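11S globulin (PDB 5WXU) probably serves as a hexameric seed storage protein of the 11S globulin family and binds the plant hormone auxin, indole-3-acetic acid. Local coordinates at residues Gly109-Pro121 / Ile160-Asn172. Sequence-based numbering, arbitrary orientation.
Sequences GHGILGAVFPGCP and IALPAGIVHWAYN. With IAC (1H-indol-3-ylacetic acid), chain S; PO4 (phosphate ion), chain N.
Tyr171 O receives Ile112 N at 2.8 Å, in the carbonyl plane, and the CA-H of Gly111 also leans on this oxygen. Tyr171 N returns a bond to Ile112 O; Gly114 and Trp169 form the next hydrogen-bonded pair, and Val116 N reaches Val167 O at 2.9 Å. Strands 110-115 and 168-172 thus run antiparallel, their axes 4.6 Å apart, within a cupin barrel. In the Val116-Val167 pair the return link runs through a water, which donates to Val116 O and accepts from Val167 N. The indole of Trp169 folds back over Gly114, because chi1 of 58° sets CG between the backbone N and the carbonyl carbon. Gly114 CA sits over the five-membered ring, 3.7 Å from its centroid, a CH-pi contact; the indole fills the room a side chain on Gly114 would need. Farther along, Trp169 CH2 meets the CG2 methyl of Ile112 at 4.0 Å, the two side chains lying alongside; Pro430 of a neighbouring subunit packs on the indole too. Cutting Trp169 back to alanine would probably leave a gap over Gly114 CA and beside that methyl. On the opposite face, Ala115 CB touches Leu162 CD2 and Leu113 CD1 touches Ile160 CD1, tying in strand 158-162. His168 starts on this face, but its ring leads away from strand 110-115: ND1 donates to Ile166 O, fixing the ring's rotation, and NE2 donates to phosphate O2 at 2.9 Å. At the other end, Ile166 CD1 meets Phe117 CD1 at 3.9 Å, where Phe117 opens the type II turn to Cys120; Gly119-Pro121 line the auxin pocket. One sheet face is therefore largely apolar and aromatic, while the other combines aliphatic packing with an imidazole holding a phosphate, probably from the crystallisation liquor.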
loop_
_atom_site.group_PDB
_atom_site.type_symbol
_atom_site.label_atom_id
_atom_site.label_comp_id
_atom_site.label_asym_id
_atom_site.label_seq_id
_atom_site.Cartn_x
_atom_site.Cartn_y
_atom_site.Cartn_z
ATOM N N GLY B 109 37.263 0.660 11.664
ATOM C CA GLY B 109 37.115 1.049 13.020
ATOM C C GLY B 109 35.829 0.583 13.604
ATOM O O GLY B 109 35.118 -0.219 12.983
ATOM N N HIS B 110 35.572 1.040 14.776
ATOM C CA HIS B 110 34.328 0.728 15.501
ATOM C C HIS B 110 34.037 1.806 16.505
ATOM O O HIS B 110 34.917 2.540 17.003
ATOM C CB HIS B 110 34.320 -0.678 16.126
ATOM C CG HIS B 110 35.185 -0.822 17.319
ATOM N ND1 HIS B 110 36.504 -1.231 17.246
ATOM C CD2 HIS B 110 34.904 -0.672 18.632
ATOM C CE1 HIS B 110 37.011 -1.258 18.474
ATOM N NE2 HIS B 110 36.058 -0.938 19.335
ATOM N N GLY B 111 32.747 2.017 16.748
ATOM C CA GLY B 111 32.371 3.086 17.630
ATOM C C GLY B 111 30.900 3.118 17.960
ATOM O O GLY B 111 30.270 2.119 17.889
ATOM N N ILE B 112 30.391 4.290 18.277
ATOM C CA ILE B 112 28.973 4.436 18.713
ATOM C C ILE B 112 28.350 5.475 17.788
ATOM O O ILE B 112 29.001 6.501 17.381
ATOM C CB ILE B 112 28.869 5.058 20.126
ATOM C CG1 ILE B 112 29.797 4.367 21.154
ATOM C CG2 ILE B 112 27.450 5.066 20.591
ATOM C CD1 ILE B 112 29.479 2.942 21.323
ATOM N N LEU B 113 27.132 5.217 17.365
ATOM C CA LEU B 113 26.419 6.212 16.547
ATOM C C LEU B 113 25.134 6.486 17.238
ATOM O O LEU B 113 24.443 5.568 17.643
ATOM C CB LEU B 113 26.183 5.668 15.140
ATOM C CG LEU B 113 25.332 6.557 14.252
ATOM C CD1 LEU B 113 25.958 6.867 12.918
ATOM C CD2 LEU B 113 24.011 5.906 14.019
ATOM N N GLY B 114 24.787 7.749 17.339
ATOM C CA GLY B 114 23.474 8.139 17.838
ATOM C C GLY B 114 22.638 8.656 16.704
ATOM O O GLY B 114 23.147 9.275 15.744
ATOM N N ALA B 115 21.325 8.389 16.795
ATOM C CA ALA B 115 20.382 8.906 15.835
ATOM C C ALA B 115 19.119 9.223 16.617
ATOM O O ALA B 115 18.668 8.397 17.425
ATOM C CB ALA B 115 20.124 7.856 14.782
ATOM N N VAL B 116 18.570 10.406 16.416
ATOM C CA VAL B 116 17.448 10.854 17.204
ATOM C C VAL B 116 16.155 10.846 16.371
ATOM O O VAL B 116 16.100 11.527 15.325
ATOM C CB VAL B 116 17.672 12.256 17.795
ATOM C CG1 VAL B 116 16.422 12.705 18.532
ATOM C CG2 VAL B 116 18.888 12.227 18.727
ATOM N N PHE B 117 15.161 10.127 16.908
ATOM C CA PHE B 117 13.806 10.145 16.437
ATOM C C PHE B 117 12.901 11.017 17.280
ATOM O O PHE B 117 12.568 10.648 18.412
ATOM C CB PHE B 117 13.277 8.719 16.237
ATOM C CG PHE B 117 13.989 8.040 15.086
ATOM C CD1 PHE B 117 13.711 8.429 13.764
ATOM C CD2 PHE B 117 15.075 7.237 15.317
ATOM C CE1 PHE B 117 14.417 7.867 12.692
ATOM C CE2 PHE B 117 15.781 6.685 14.263
ATOM C CZ PHE B 117 15.454 6.987 12.963
ATOM N N PRO B 118 12.496 12.160 16.710
ATOM C CA PRO B 118 11.745 13.125 17.510
ATOM C C PRO B 118 10.394 12.639 17.896
ATOM O O PRO B 118 9.605 12.104 17.042
ATOM C CB PRO B 118 11.667 14.367 16.617
ATOM C CG PRO B 118 12.081 13.951 15.286
ATOM C CD PRO B 118 12.712 12.627 15.321
ATOM N N GLY B 119 10.137 12.726 19.210
ATOM C CA GLY B 119 8.848 12.323 19.768
ATOM C C GLY B 119 8.848 10.886 20.302
ATOM O O GLY B 119 7.798 10.346 20.703
ATOM N N CYS B 120 10.010 10.238 20.218
ATOM C CA CYS B 120 10.226 8.922 20.779
ATOM C C CYS B 120 10.817 9.150 22.161
ATOM O O CYS B 120 11.582 10.110 22.322
ATOM C CB CYS B 120 11.221 8.087 19.963
ATOM S SG CYS B 120 10.431 7.410 18.448
ATOM N N PRO B 121 10.423 8.277 23.141
ATOM C CA PRO B 121 10.986 8.413 24.487
ATOM C C PRO B 121 12.420 7.930 24.609
ATOM O O PRO B 121 12.938 7.205 23.789
ATOM C CB PRO B 121 10.042 7.547 25.350
ATOM C CG PRO B 121 9.620 6.461 24.462
ATOM C CD PRO B 121 9.474 7.141 23.109
ATOM N N ILE B 160 24.955 2.163 7.196
ATOM C CA ILE B 160 23.967 2.788 8.078
ATOM C C ILE B 160 23.121 3.728 7.219
ATOM O O ILE B 160 23.650 4.468 6.415
ATOM C CB ILE B 160 24.667 3.674 9.155
ATOM C CG1 ILE B 160 25.695 2.888 9.981
ATOM C CG2 ILE B 160 23.709 4.362 10.102
ATOM C CD1 ILE B 160 26.946 3.692 10.319
ATOM N N ALA B 161 21.819 3.725 7.417
ATOM C CA ALA B 161 20.908 4.473 6.621
ATOM C C ALA B 161 20.204 5.462 7.449
ATOM O O ALA B 161 19.497 5.066 8.417
ATOM C CB ALA B 161 19.868 3.519 5.970
ATOM N N LEU B 162 20.288 6.739 7.086
ATOM C CA LEU B 162 19.592 7.788 7.873
ATOM C C LEU B 162 18.781 8.741 7.028
ATOM O O LEU B 162 19.245 9.217 5.999
ATOM C CB LEU B 162 20.641 8.617 8.615
ATOM C CG LEU B 162 21.433 7.881 9.716
ATOM C CD1 LEU B 162 22.563 8.674 10.347
ATOM C CD2 LEU B 162 20.512 7.423 10.802
ATOM N N PRO B 163 17.557 9.087 7.455
ATOM C CA PRO B 163 16.781 10.076 6.754
ATOM C C PRO B 163 17.340 11.483 6.875
ATOM O O PRO B 163 18.038 11.861 7.868
ATOM C CB PRO B 163 15.396 9.999 7.434
ATOM C CG PRO B 163 15.418 8.681 8.124
ATOM C CD PRO B 163 16.793 8.478 8.552
ATOM N N ALA B 164 16.852 12.313 5.962
ATOM C CA ALA B 164 17.003 13.760 6.068
ATOM C C ALA B 164 16.340 14.265 7.320
ATOM O O ALA B 164 15.279 13.765 7.739
ATOM C CB ALA B 164 16.428 14.507 4.858
ATOM N N GLY B 165 16.971 15.272 7.946
ATOM C CA GLY B 165 16.371 15.970 9.053
ATOM C C GLY B 165 16.659 15.411 10.405
ATOM O O GLY B 165 16.273 16.023 11.406
ATOM N N ILE B 166 17.201 14.196 10.428
ATOM C CA ILE B 166 17.413 13.444 11.641
ATOM C C ILE B 166 18.817 13.798 12.213
ATOM O O ILE B 166 19.811 13.699 11.529
ATOM C CB ILE B 166 17.316 11.959 11.365
ATOM C CG1 ILE B 166 15.860 11.640 10.953
ATOM C CG2 ILE B 166 17.826 11.108 12.551
ATOM C CD1 ILE B 166 14.820 11.792 12.045
ATOM N N VAL B 167 18.854 14.151 13.495
ATOM C CA VAL B 167 20.145 14.369 14.190
ATOM C C VAL B 167 20.917 13.056 14.375
ATOM O O VAL B 167 20.393 12.099 14.893
ATOM C CB VAL B 167 19.905 15.044 15.534
ATOM C CG1 VAL B 167 21.227 15.178 16.403
ATOM C CG2 VAL B 167 19.278 16.415 15.396
ATOM N N HIS B 168 22.204 13.102 14.067
ATOM C CA HIS B 168 23.031 11.952 14.284
ATOM C C HIS B 168 24.442 12.426 14.749
ATOM O O HIS B 168 24.830 13.524 14.506
ATOM C CB HIS B 168 23.147 11.132 13.040
ATOM C CG HIS B 168 23.612 11.923 11.845
ATOM N ND1 HIS B 168 22.735 12.674 11.089
ATOM C CD2 HIS B 168 24.851 12.201 11.375
ATOM C CE1 HIS B 168 23.423 13.330 10.167
ATOM N NE2 HIS B 168 24.710 13.055 10.321
ATOM N N TRP B 169 25.151 11.522 15.386
ATOM C CA TRP B 169 26.481 11.820 15.934
ATOM C C TRP B 169 27.226 10.556 16.031
ATOM O O TRP B 169 26.649 9.486 15.955
ATOM C CB TRP B 169 26.410 12.512 17.312
ATOM C CG TRP B 169 25.682 11.752 18.393
ATOM C CD1 TRP B 169 24.320 11.842 18.703
ATOM C CD2 TRP B 169 26.193 10.767 19.296
ATOM N NE1 TRP B 169 23.971 10.981 19.696
ATOM C CE2 TRP B 169 25.096 10.313 20.106
ATOM C CE3 TRP B 169 27.469 10.202 19.519
ATOM C CZ2 TRP B 169 25.216 9.324 21.046
ATOM C CZ3 TRP B 169 27.573 9.286 20.508
ATOM C CH2 TRP B 169 26.513 8.864 21.281
ATOM N N ALA B 170 28.562 10.660 16.142
ATOM C CA ALA B 170 29.366 9.440 16.151
ATOM C C ALA B 170 30.583 9.662 17.109
ATOM O O ALA B 170 31.052 10.755 17.272
ATOM C CB ALA B 170 29.834 9.076 14.773
ATOM N N TYR B 171 30.984 8.588 17.741
ATOM C CA TYR B 171 32.109 8.592 18.698
ATOM C C TYR B 171 32.957 7.334 18.430
ATOM O O TYR B 171 32.435 6.227 18.317
ATOM C CB TYR B 171 31.588 8.586 20.110
ATOM C CG TYR B 171 32.695 8.463 21.136
ATOM C CD1 TYR B 171 33.556 9.495 21.335
ATOM C CD2 TYR B 171 32.891 7.285 21.842
ATOM C CE1 TYR B 171 34.612 9.379 22.259
ATOM C CE2 TYR B 171 33.924 7.163 22.769
ATOM C CZ TYR B 171 34.769 8.210 22.966
ATOM O OH TYR B 171 35.801 8.053 23.884
ATOM N N ASN B 172 34.264 7.558 18.327
ATOM C CA ASN B 172 35.247 6.489 18.102
ATOM C C ASN B 172 35.773 5.987 19.444
ATOM O O ASN B 172 36.524 6.708 20.113
ATOM C CB ASN B 172 36.429 7.017 17.275
ATOM C CG ASN B 172 37.411 5.918 16.967
ATOM O OD1 ASN B 172 37.106 4.739 17.156
ATOM N ND2 ASN B 172 38.567 6.299 16.437
HETATM C C IAC S . 7.303 10.166 24.835
HETATM C C1 IAC S . 7.628 10.596 26.208
HETATM C C2 IAC S . 8.499 11.634 26.481
HETATM C C3 IAC S . 9.040 12.309 25.415
HETATM C C4 IAC S . 8.740 11.919 24.099
HETATM C C5 IAC S . 7.886 10.867 23.817
HETATM C C7 IAC S . 6.860 9.704 27.057
HETATM C C8 IAC S . 6.191 8.826 26.200
HETATM C C17 IAC S . 6.876 9.734 28.576
HETATM C C18 IAC S . 5.539 10.000 29.238
HETATM N N IAC S . 6.435 9.141 24.896
HETATM O O2 IAC S . 4.490 9.691 28.640
HETATM O O3 IAC S . 5.500 10.337 30.442
HETATM P P PO4 N . 27.222 14.892 8.113
HETATM O O1 PO4 N . 26.584 16.274 8.641
HETATM O O2 PO4 N . 27.158 13.620 8.942
HETATM O O3 PO4 N . 26.315 14.381 6.986
HETATM O O4 PO4 N . 28.531 15.009 7.329
HETATM O O HOH W 1 37.595 3.051 15.220
HETATM O O HOH W 2 16.522 14.128 15.036
#